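Local coordinates for thiamin pyrophosphokinase family protein (Enterococcus faecalis, PDB 3MEL) that binds thiamine diphosphate and magnesium ions and probably makes the former by transferring diphosphate from ATP to thiamine, as thiamin pyrophosphokinases do, at residues D77-Q85 and N112-F121. Numbering follows the deposited sequence.
Sequences DTDTQLALQ and NLWLPFEPRF. With TPP (thiamine diphosphate), chain E.
Gln81 and Glu118 join the N-terminal turn of helix 79-90, which holds the diphosphate of thiamine diphosphate, to the segment 112-121 in the catalytic domain. A capping box begins that helix: Thr78 OG1 accepts from Gln81 N, while Thr78 N donates to a lone pair of Gln81 OE1 at 2.9 Å. A long amide suits position 81, because with its carbonyl so engaged Gln81 NE2 is given to the syn side of Glu118 OE2 (2.7 Å, 158°), the amide and carboxylate planes almost perpendicular. The turn also receives the ligand, Thr80 N and OG1 both donating to O1B and Asp79 N to O3A.

Charge pairing closes the partly exposed side. Arginine is long enough to reach two acids: Arg120 NH2 forms a salt bridge with Glu118 OE1 at 2.7 Å, and Arg120 NH1 another with Asp77 OD2 at 3.1 Å, the hydrogen bond in each bent and weak.

The apolar part lies deeper, where a branched leucine meets a flat ring. Leu84, its CG anti to the backbone N (chi1 178°), sends CD2 to Leu115 CD2. Phe121 is sandwiched: Arg120 CG covers one face, and on the opposite face Leu84 CD2 makes a CH-pi contact 3.5 Å from the Phe121 ring centroid.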
# COMPACT_ATOMS: atom_id res chain seq x y z
N ASP A 77 13.73 -14.36 1.40
CA ASP A 77 12.66 -13.94 2.28
C ASP A 77 12.97 -12.68 3.05
O ASP A 77 14.08 -12.47 3.52
CB ASP A 77 12.36 -15.03 3.31
CG ASP A 77 11.69 -16.23 2.70
OD1 ASP A 77 11.69 -16.38 1.46
OD2 ASP A 77 11.18 -17.04 3.49
N THR A 78 11.95 -11.84 3.21
CA THR A 78 11.98 -10.77 4.21
C THR A 78 11.85 -11.36 5.62
O THR A 78 11.25 -12.43 5.80
CB THR A 78 10.81 -9.81 3.99
OG1 THR A 78 9.57 -10.52 4.07
CG2 THR A 78 10.91 -9.13 2.63
N ASP A 79 12.38 -10.66 6.62
CA ASP A 79 12.25 -11.12 8.01
C ASP A 79 10.81 -11.52 8.34
O ASP A 79 10.58 -12.53 9.00
CB ASP A 79 12.74 -10.06 8.99
CG ASP A 79 14.25 -10.08 9.17
OD1 ASP A 79 14.89 -11.05 8.71
OD2 ASP A 79 14.79 -9.13 9.77
N THR A 80 9.86 -10.73 7.86
CA THR A 80 8.44 -10.98 8.08
C THR A 80 7.94 -12.22 7.34
O THR A 80 7.13 -12.96 7.86
CB THR A 80 7.59 -9.74 7.72
OG1 THR A 80 7.87 -8.68 8.64
CG2 THR A 80 6.11 -10.05 7.79
N GLN A 81 8.40 -12.48 6.13
CA GLN A 81 8.01 -13.73 5.48
C GLN A 81 8.48 -14.92 6.30
O GLN A 81 7.74 -15.88 6.51
CB GLN A 81 8.56 -13.83 4.05
CG GLN A 81 7.75 -13.06 3.03
CD GLN A 81 8.47 -12.93 1.70
OE1 GLN A 81 9.65 -12.58 1.65
NE2 GLN A 81 7.76 -13.22 0.62
N LEU A 82 9.72 -14.84 6.77
CA LEU A 82 10.32 -15.91 7.55
C LEU A 82 9.57 -16.17 8.86
O LEU A 82 9.17 -17.31 9.14
CB LEU A 82 11.79 -15.58 7.84
CG LEU A 82 12.49 -16.72 8.58
CD1 LEU A 82 12.30 -18.04 7.82
CD2 LEU A 82 13.94 -16.40 8.80
N ALA A 83 9.39 -15.10 9.64
CA ALA A 83 8.69 -15.18 10.91
C ALA A 83 7.29 -15.75 10.75
O ALA A 83 6.88 -16.57 11.55
CB ALA A 83 8.63 -13.83 11.57
N LEU A 84 6.56 -15.35 9.72
CA LEU A 84 5.22 -15.90 9.51
C LEU A 84 5.23 -17.41 9.31
O LEU A 84 4.45 -18.12 9.93
CB LEU A 84 4.49 -15.21 8.36
CG LEU A 84 3.08 -15.72 7.98
CD1 LEU A 84 2.04 -15.65 9.14
CD2 LEU A 84 2.60 -14.96 6.75
N GLN A 85 6.11 -17.91 8.45
CA GLN A 85 6.21 -19.34 8.21
C GLN A 85 6.61 -20.12 9.48
O GLN A 85 6.03 -21.17 9.78
CB GLN A 85 7.18 -19.64 7.06
CG GLN A 85 7.04 -21.05 6.47
CD GLN A 85 7.70 -21.19 5.12
OE1 GLN A 85 8.26 -20.22 4.59
NE2 GLN A 85 7.64 -22.38 4.53
N ASN A 112 4.08 -7.43 1.92
CA ASN A 112 3.19 -7.91 2.97
C ASN A 112 1.78 -8.21 2.45
O ASN A 112 1.24 -9.28 2.64
CB ASN A 112 3.13 -6.89 4.12
CG ASN A 112 4.39 -6.88 4.99
OD1 ASN A 112 5.14 -7.85 5.05
ND2 ASN A 112 4.60 -5.78 5.70
N LEU A 113 1.19 -7.24 1.77
CA LEU A 113 -0.16 -7.33 1.22
C LEU A 113 -0.42 -8.49 0.25
O LEU A 113 -1.56 -8.79 -0.05
CB LEU A 113 -0.44 -6.02 0.50
CG LEU A 113 -1.84 -5.78 -0.05
CD1 LEU A 113 -2.81 -5.79 1.10
CD2 LEU A 113 -1.86 -4.45 -0.77
N TRP A 114 0.62 -9.12 -0.27
CA TRP A 114 0.44 -10.21 -1.23
C TRP A 114 0.87 -11.53 -0.59
O TRP A 114 1.05 -12.53 -1.28
CB TRP A 114 1.26 -9.96 -2.51
CG TRP A 114 0.81 -8.78 -3.39
CD1 TRP A 114 -0.46 -8.29 -3.57
CD2 TRP A 114 1.66 -7.98 -4.24
NE1 TRP A 114 -0.45 -7.22 -4.45
CE2 TRP A 114 0.84 -7.01 -4.87
CE3 TRP A 114 3.03 -7.97 -4.51
CZ2 TRP A 114 1.35 -6.07 -5.75
CZ3 TRP A 114 3.53 -7.03 -5.38
CH2 TRP A 114 2.70 -6.09 -5.99
N LEU A 115 1.04 -11.53 0.73
CA LEU A 115 1.42 -12.74 1.46
C LEU A 115 0.58 -13.99 1.12
O LEU A 115 1.13 -14.99 0.66
CB LEU A 115 1.47 -12.48 2.96
CG LEU A 115 2.80 -11.86 3.40
CD1 LEU A 115 2.71 -11.16 4.73
CD2 LEU A 115 3.87 -12.91 3.43
N PRO A 116 -0.76 -13.92 1.31
CA PRO A 116 -1.69 -15.00 0.95
C PRO A 116 -1.48 -15.59 -0.45
O PRO A 116 -1.87 -16.74 -0.67
CB PRO A 116 -3.05 -14.29 0.97
CG PRO A 116 -2.75 -12.83 1.10
CD PRO A 116 -1.48 -12.78 1.87
N PHE A 117 -0.91 -14.83 -1.37
CA PHE A 117 -0.66 -15.31 -2.72
C PHE A 117 0.34 -16.45 -2.74
O PHE A 117 0.24 -17.34 -3.58
CB PHE A 117 -0.15 -14.19 -3.64
CG PHE A 117 -1.24 -13.40 -4.30
CD1 PHE A 117 -2.23 -14.04 -5.01
CD2 PHE A 117 -1.26 -12.03 -4.22
CE1 PHE A 117 -3.24 -13.33 -5.59
CE2 PHE A 117 -2.26 -11.31 -4.81
CZ PHE A 117 -3.25 -11.96 -5.50
N GLU A 118 1.31 -16.39 -1.83
CA GLU A 118 2.40 -17.36 -1.81
C GLU A 118 1.91 -18.77 -1.54
O GLU A 118 1.13 -19.01 -0.62
CB GLU A 118 3.43 -16.93 -0.78
CG GLU A 118 3.76 -15.47 -0.84
CD GLU A 118 5.03 -15.11 -0.08
OE1 GLU A 118 5.82 -16.03 0.23
OE2 GLU A 118 5.23 -13.91 0.21
N PRO A 119 2.36 -19.73 -2.35
CA PRO A 119 1.81 -21.09 -2.21
C PRO A 119 1.91 -21.60 -0.78
O PRO A 119 1.06 -22.38 -0.37
CB PRO A 119 2.66 -21.92 -3.17
CG PRO A 119 3.12 -20.92 -4.20
CD PRO A 119 3.35 -19.64 -3.44
N ARG A 120 2.92 -21.16 -0.03
CA ARG A 120 3.10 -21.59 1.36
C ARG A 120 2.19 -20.87 2.37
O ARG A 120 2.26 -21.15 3.55
CB ARG A 120 4.56 -21.40 1.80
CG ARG A 120 4.87 -20.01 2.30
CD ARG A 120 6.36 -19.72 2.32
NE ARG A 120 6.64 -18.30 2.10
CZ ARG A 120 7.85 -17.77 1.98
NH1 ARG A 120 8.91 -18.55 2.05
NH2 ARG A 120 8.01 -16.47 1.78
N PHE A 121 1.36 -19.95 1.91
CA PHE A 121 0.46 -19.20 2.78
C PHE A 121 -0.96 -19.27 2.26
O PHE A 121 -1.90 -18.97 3.00
CB PHE A 121 0.84 -17.73 2.84
CG PHE A 121 2.14 -17.47 3.51
CD1 PHE A 121 2.48 -18.18 4.64
CD2 PHE A 121 3.01 -16.51 3.02
CE1 PHE A 121 3.68 -17.95 5.27
CE2 PHE A 121 4.21 -16.27 3.66
CZ PHE A 121 4.55 -17.00 4.79
N1' TPP E . 15.06 -8.95 -5.95
C2' TPP E . 15.62 -10.25 -6.38
CM2 TPP E . 14.88 -10.82 -7.61
N3' TPP E . 15.84 -11.17 -5.27
C4' TPP E . 16.52 -10.63 -4.07
N4' TPP E . 16.61 -11.67 -3.03
C5' TPP E . 15.74 -9.36 -3.58
C6' TPP E . 15.70 -8.38 -4.77
C7' TPP E . 16.41 -8.73 -2.32
N3 TPP E . 16.18 -9.56 -1.10
C2 TPP E . 14.91 -10.30 -1.04
S1 TPP E . 14.01 -9.71 0.42
C5 TPP E . 15.38 -8.73 1.13
C4 TPP E . 16.61 -9.00 0.24
CM4 TPP E . 17.49 -7.76 0.11
C6 TPP E . 15.60 -8.81 2.64
C7 TPP E . 14.93 -7.64 3.39
O7 TPP E . 14.41 -8.13 4.61
PA TPP E . 13.97 -7.26 5.87
O1A TPP E . 13.70 -5.91 5.10
O2A TPP E . 14.73 -7.33 7.12
O3A TPP E . 12.57 -7.60 6.55
PB TPP E . 11.40 -6.76 7.20
O1B TPP E . 10.15 -7.72 7.26
O2B TPP E . 11.73 -6.79 8.74
O3B TPP E . 11.27 -5.34 6.82